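Local coordinates for protein gamma-glutamyltranspeptidase (Ggt) (Helicobacter pylori 26695, PDB 5BPK) that probably transfers or hydrolyses the gamma-glutamyl group of glutathione and related compounds, as an Ntn-hydrolase inhibited by acivicin, at residues Lys262-Val267 against Ser278-Ser283; Gly286-Gln291 against Arg320-Asp325. All coordinates share one frame; numbering follows the deposited sequence.

Contact 1. Residues Lys262-Val267 against Ser278-Ser283. With EDO (1,2-ethanediol), chain M.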
loop_
_atom_site.group_PDB
_atom_site.type_symbol
_atom_site.label_atom_id
_atom_site.label_comp_id
_atom_site.label_asym_id
_atom_site.label_seq_id
_atom_site.Cartn_x
_atom_site.Cartn_y
_atom_site.Cartn_z
ATOM N N LYS A 262 -14.217 1.535 8.178
ATOM C CA LYS A 262 -14.309 0.709 9.366
ATOM C C LYS A 262 -13.066 0.860 10.216
ATOM O O LYS A 262 -11.945 0.709 9.735
ATOM C CB LYS A 262 -14.522 -0.746 8.993
ATOM C CG LYS A 262 -15.912 -0.961 8.384
ATOM C CD LYS A 262 -16.298 -2.414 8.278
ATOM C CE LYS A 262 -16.357 -3.106 9.626
ATOM N NZ LYS A 262 -17.160 -4.364 9.555
ATOM N N TRP A 263 -13.270 1.196 11.486
ATOM C CA TRP A 263 -12.196 1.127 12.465
ATOM C C TRP A 263 -12.076 -0.306 12.942
ATOM O O TRP A 263 -13.016 -0.859 13.523
ATOM C CB TRP A 263 -12.470 2.044 13.648
ATOM C CG TRP A 263 -12.473 3.478 13.288
ATOM C CD1 TRP A 263 -13.562 4.266 13.062
ATOM C CD2 TRP A 263 -11.327 4.312 13.107
ATOM N NE1 TRP A 263 -13.166 5.541 12.745
ATOM C CE2 TRP A 263 -11.798 5.604 12.775
ATOM C CE3 TRP A 263 -9.950 4.102 13.207
ATOM C CZ2 TRP A 263 -10.931 6.680 12.542
ATOM C CZ3 TRP A 263 -9.098 5.165 12.985
ATOM C CH2 TRP A 263 -9.591 6.437 12.647
ATOM N N ARG A 264 -10.927 -0.909 12.678
ATOM C CA ARG A 264 -10.703 -2.309 12.971
ATOM C C ARG A 264 -9.555 -2.457 13.947
ATOM O O ARG A 264 -8.687 -1.586 14.054
ATOM C CB ARG A 264 -10.385 -3.072 11.689
ATOM C CG ARG A 264 -11.439 -2.926 10.589
ATOM C CD ARG A 264 -11.203 -3.947 9.520
ATOM N NE ARG A 264 -12.078 -3.893 8.351
ATOM C CZ ARG A 264 -13.146 -4.668 8.160
ATOM N NH1 ARG A 264 -13.541 -5.524 9.092
ATOM N NH2 ARG A 264 -13.831 -4.585 7.020
ATOM N N LYS A 265 -9.526 -3.594 14.628
ATOM C CA LYS A 265 -8.362 -3.970 15.396
ATOM C C LYS A 265 -7.233 -4.308 14.428
ATOM O O LYS A 265 -7.457 -5.004 13.430
ATOM C CB LYS A 265 -8.663 -5.168 16.271
ATOM C CG LYS A 265 -9.633 -4.873 17.404
ATOM C CD LYS A 265 -9.743 -6.076 18.314
ATOM C CE LYS A 265 -10.785 -5.886 19.398
ATOM N NZ LYS A 265 -10.878 -7.101 20.262
ATOM N N PRO A 266 -6.033 -3.774 14.681
ATOM C CA PRO A 266 -4.901 -4.212 13.885
ATOM C C PRO A 266 -4.553 -5.653 14.200
ATOM O O PRO A 266 -4.962 -6.183 15.238
ATOM C CB PRO A 266 -3.759 -3.291 14.337
ATOM C CG PRO A 266 -4.138 -2.813 15.663
ATOM C CD PRO A 266 -5.629 -2.900 15.798
ATOM N N VAL A 267 -3.811 -6.281 13.304
ATOM C CA VAL A 267 -3.185 -7.548 13.628
ATOM C C VAL A 267 -1.875 -7.235 14.360
ATOM O O VAL A 267 -1.116 -6.333 13.966
ATOM C CB VAL A 267 -2.995 -8.449 12.389
ATOM C CG1 VAL A 267 -2.119 -7.798 11.335
ATOM C CG2 VAL A 267 -2.433 -9.805 12.805
ATOM N N SER A 278 0.126 -4.095 12.531
ATOM C CA SER A 278 -0.058 -4.005 11.083
ATOM C C SER A 278 -1.507 -4.215 10.658
ATOM O O SER A 278 -2.401 -4.384 11.511
ATOM C CB SER A 278 0.903 -4.970 10.370
ATOM O OG SER A 278 0.987 -4.689 8.978
ATOM N N MET A 279 -1.749 -4.171 9.347
ATOM C CA MET A 279 -3.122 -4.145 8.853
ATOM C C MET A 279 -3.761 -5.515 8.762
ATOM O O MET A 279 -3.202 -6.453 8.183
ATOM C CB MET A 279 -3.228 -3.464 7.501
ATOM C CG MET A 279 -4.660 -3.241 7.070
ATOM S SD MET A 279 -5.540 -2.106 8.172
ATOM C CE MET A 279 -7.218 -2.747 8.019
ATOM N N SER A 280 -4.957 -5.578 9.330
ATOM C CA SER A 280 -5.790 -6.767 9.398
ATOM C C SER A 280 -6.665 -6.878 8.142
ATOM O O SER A 280 -6.643 -5.986 7.291
ATOM C CB SER A 280 -6.667 -6.632 10.634
ATOM O OG SER A 280 -7.233 -5.327 10.712
ATOM N N PRO A 281 -7.461 -7.962 8.028
ATOM C CA PRO A 281 -8.370 -8.041 6.894
ATOM C C PRO A 281 -9.236 -6.787 6.787
ATOM O O PRO A 281 -9.724 -6.292 7.799
ATOM C CB PRO A 281 -9.195 -9.290 7.207
ATOM C CG PRO A 281 -8.182 -10.188 7.855
ATOM C CD PRO A 281 -7.402 -9.244 8.753
ATOM N N PRO A 282 -9.455 -6.280 5.566
ATOM C CA PRO A 282 -9.297 -6.904 4.257
ATOM C C PRO A 282 -7.915 -6.833 3.607
ATOM O O PRO A 282 -7.794 -7.161 2.430
ATOM C CB PRO A 282 -10.327 -6.158 3.411
ATOM C CG PRO A 282 -10.298 -4.802 3.972
ATOM C CD PRO A 282 -10.136 -4.984 5.451
ATOM N N SER A 283 -6.887 -6.443 4.352
ATOM C CA SER A 283 -5.528 -6.735 3.908
ATOM C C SER A 283 -5.062 -8.095 4.431
ATOM O O SER A 283 -5.447 -8.516 5.520
ATOM C CB SER A 283 -4.545 -5.666 4.335
ATOM O OG SER A 283 -3.334 -5.873 3.651
HETATM C C1 EDO M . -15.562 8.232 11.530
HETATM O O1 EDO M . -15.736 6.816 11.587
HETATM C C2 EDO M . -14.447 8.649 12.483
HETATM O O2 EDO M . -14.471 10.067 12.702
#
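Val-267 and Ser-278 face each other as a hydrogen-bonded antiparallel pair, the last rung before the strands part in the central sheet of this Ntn-hydrolase chain. Ser-278 N gives a nearly straight bond to Val-267 O (2.9 Å, 164° at the hydrogen), whereas the return bond from Val-267 N to Ser-278 O is more bent, at 137°. Packing is close here: Val-267 CG1 lies 3.4 Å from Ser-278 O and Pro-266 CB 3.3 Å from the same oxygen. Beyond the pair, Ser-280 OG, set between its own backbone N and carbonyl carbon (chi1 46°), donates to Lys-265 O at 2.7 Å. Arg-264, extended from CG to NE, brings CD to 3.3 Å from Pro-281 O, which lies over one face of the guanidinium, while Pro-282, after a cis peptide bond, meets that group obliquely through CD. The side chain of Pro-282 lies about 9 Å from the bound dihydro-oxazole amino acid. On the solvent side Lys-265 points its CB away from 278-283. Trp-263 stands beyond the contact, packed by Tyr-150 and Lys-149, its NE1 donating to O1 of an ethanediol. The charge of Arg-264 is probably offset by Asp-101 and Asp-334, the latter shared with Lys-262. As the strands diverge, a serine hydroxyl thus takes the place of the next backbone donor.

Contact 2. Residues Gly286-Gln291 against Arg320-Asp325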
loop_
_atom_site.group_PDB
_atom_site.type_symbol
_atom_site.label_atom_id
_atom_site.label_comp_id
_atom_site.label_asym_id
_atom_site.label_seq_id
_atom_site.Cartn_x
_atom_site.Cartn_y
_atom_site.Cartn_z
ATOM N N GLY A 286 -0.578 -7.556 7.001
ATOM C CA GLY A 286 -0.169 -7.663 8.400
ATOM C C GLY A 286 -0.076 -9.107 8.870
ATOM O O GLY A 286 0.858 -9.488 9.598
ATOM N N THR A 287 -1.037 -9.923 8.447
ATOM C CA THR A 287 -1.074 -11.313 8.875
ATOM C C THR A 287 0.156 -12.052 8.385
ATOM O O THR A 287 0.840 -12.717 9.166
ATOM C CB THR A 287 -2.358 -12.004 8.378
ATOM O OG1 THR A 287 -3.493 -11.398 9.013
ATOM C CG2 THR A 287 -2.343 -13.515 8.654
ATOM N N HIS A 288 0.438 -11.962 7.088
ATOM C CA HIS A 288 1.587 -12.675 6.542
ATOM C C HIS A 288 2.938 -12.079 6.971
ATOM O O HIS A 288 3.916 -12.814 7.111
ATOM C CB HIS A 288 1.491 -12.834 5.031
ATOM C CG HIS A 288 0.271 -13.581 4.600
ATOM N ND1 HIS A 288 -0.064 -14.810 5.119
ATOM C CD2 HIS A 288 -0.707 -13.262 3.722
ATOM C CE1 HIS A 288 -1.202 -15.217 4.581
ATOM N NE2 HIS A 288 -1.613 -14.294 3.729
ATOM N N LEU A 289 2.984 -10.769 7.192
ATOM C CA LEU A 289 4.174 -10.111 7.729
ATOM C C LEU A 289 4.528 -10.746 9.065
ATOM O O LEU A 289 5.656 -11.163 9.285
ATOM C CB LEU A 289 3.904 -8.616 7.927
ATOM C CG LEU A 289 4.916 -7.834 8.755
ATOM C CD1 LEU A 289 6.294 -7.948 8.134
ATOM C CD2 LEU A 289 4.445 -6.379 8.896
ATOM N N ILE A 290 3.528 -10.875 9.931
ATOM C CA ILE A 290 3.744 -11.411 11.278
ATOM C C ILE A 290 4.057 -12.913 11.222
ATOM O O ILE A 290 4.925 -13.398 11.946
ATOM C CB ILE A 290 2.517 -11.107 12.181
ATOM C CG1 ILE A 290 2.510 -9.613 12.522
ATOM C CG2 ILE A 290 2.504 -11.968 13.456
ATOM C CD1 ILE A 290 1.201 -9.101 13.043
ATOM N N GLN A 291 3.340 -13.632 10.358
ATOM C CA GLN A 291 3.598 -15.051 10.102
ATOM C C GLN A 291 5.060 -15.308 9.701
ATOM O O GLN A 291 5.716 -16.193 10.256
ATOM C CB GLN A 291 2.648 -15.560 9.000
ATOM C CG GLN A 291 2.818 -17.031 8.611
ATOM C CD GLN A 291 1.860 -17.458 7.504
ATOM O OE1 GLN A 291 1.135 -16.638 6.930
ATOM N NE2 GLN A 291 1.876 -18.743 7.183
ATOM N N ARG A 320 7.266 -18.550 1.073
ATOM C CA ARG A 320 6.631 -19.524 0.192
ATOM C C ARG A 320 5.363 -20.070 0.819
ATOM O O ARG A 320 4.328 -20.118 0.164
ATOM C CB ARG A 320 7.589 -20.670 -0.098
ATOM C CG ARG A 320 7.158 -21.595 -1.212
ATOM C CD ARG A 320 7.962 -22.883 -1.180
ATOM N NE ARG A 320 9.409 -22.698 -1.353
ATOM C CZ ARG A 320 10.021 -22.579 -2.533
ATOM N NH1 ARG A 320 9.325 -22.557 -3.668
ATOM N NH2 ARG A 320 11.347 -22.478 -2.588
ATOM N N GLN A 321 5.442 -20.481 2.083
ATOM C CA GLN A 321 4.272 -21.009 2.781
ATOM C C GLN A 321 3.208 -19.937 2.994
ATOM O O GLN A 321 2.018 -20.197 2.800
ATOM C CB GLN A 321 4.652 -21.611 4.139
ATOM C CG GLN A 321 3.503 -22.333 4.857
ATOM C CD GLN A 321 3.010 -23.562 4.099
ATOM O OE1 GLN A 321 3.777 -24.488 3.839
ATOM N NE2 GLN A 321 1.724 -23.568 3.737
ATOM N N ALA A 322 3.636 -18.741 3.396
ATOM C CA ALA A 322 2.712 -17.647 3.643
ATOM C C ALA A 322 1.873 -17.311 2.413
ATOM O O ALA A 322 0.661 -17.102 2.528
ATOM C CB ALA A 322 3.455 -16.392 4.153
ATOM N N TYR A 323 2.510 -17.254 1.240
ATOM C CA TYR A 323 1.783 -16.898 0.013
ATOM C C TYR A 323 0.867 -18.028 -0.448
ATOM O O TYR A 323 -0.194 -17.766 -1.004
ATOM C CB TYR A 323 2.711 -16.421 -1.101
ATOM C CG TYR A 323 3.172 -14.981 -0.933
ATOM C CD1 TYR A 323 4.297 -14.675 -0.184
ATOM C CD2 TYR A 323 2.463 -13.926 -1.505
ATOM C CE1 TYR A 323 4.729 -13.366 -0.030
ATOM C CE2 TYR A 323 2.883 -12.605 -1.349
ATOM C CZ TYR A 323 4.024 -12.333 -0.597
ATOM O OH TYR A 323 4.476 -11.032 -0.426
ATOM N N ALA A 324 1.243 -19.280 -0.184
ATOM C CA ALA A 324 0.321 -20.382 -0.440
ATOM C C ALA A 324 -0.912 -20.227 0.456
ATOM O O ALA A 324 -2.051 -20.369 0.000
ATOM C CB ALA A 324 1.001 -21.718 -0.217
ATOM N N ASP A 325 -0.676 -19.914 1.728
ATOM C CA ASP A 325 -1.768 -19.742 2.685
ATOM C C ASP A 325 -2.675 -18.601 2.241
ATOM O O ASP A 325 -3.890 -18.708 2.294
ATOM C CB ASP A 325 -1.212 -19.450 4.088
ATOM C CG ASP A 325 -0.499 -20.640 4.702
ATOM O OD1 ASP A 325 -0.557 -21.764 4.124
ATOM O OD2 ASP A 325 0.111 -20.450 5.782
#
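His-288 and Gln-291 of helix 285-296 meet Ala-322 and Asp-325 of helix 309-329 in a buried, nearly antiparallel helix pair, whose local axes approach to 9.8 Å and make an angle of 152°. The pair belongs to the helical layer packed against the central sheet, since Leu-289 and Ile-290 of the first helix rest on strand 274-278. The small Ala-322 leaves the polar side chains of His-288 and Gln-291 to make much of the contact, and their conformations decide how. In His-288, chi1 puts CG beside the backbone N, and chi2 (-52°) then turns the ring so that one face meets the backbone oxygen of Ala-322, 3.3 Å above the plane and offset toward the rim, with CE1 the nearest ring atom. Gln-291 stretches fully across, CG anti to the backbone N and the chain extended beyond it. Its amide is held at both ends: NE2 donates to Asp-325 OD2 across the helices, and His-288 ND1 donates to OE1 at 2.8 Å, with OE1 in the imidazole plane. The acceptor Asp-325 OD2 indicates which end is NE2, which leaves OE1 to accept from His-288 ND1; together the bonds would resist rotation of the amide. Ala-322 CB comes to 3.6 Å from Gln-291 OE1. The carboxylate of Asp-325 has further partners: Tyr-348 OH bonds OD2, while Gln-321 NE2 and Gly-370 N bond OD1. The planes of the Gln-291 amide and the Asp-325 carboxylate are only 12° apart, and Gln-291 NE2 reaches Asp-325 OD2 on its anti side at 2.8 Å.

How the contacts relate
Both contacts are largely buried, but they hold different layers of the fold. Contact 1 joins strand 262-271 to the end of strand 274-278 and the loop after it, and keeps an exposed fringe; contact 2 pairs two helices, and all four of its touching residues are buried. Their chemistry follows: backbone bonds dominate the first, side-chain amide, imidazole and carboxylate the second. The loop of contact 1 leads directly into helix 285-296, and the two meet where Val-267 CG2 packs on Ile-290 CD1 at 3.7 Å. Ser-278 OG also lies 3.2 Å from Gly-286 CA, its hydroxyl bonded to Thr-77 of the other chain.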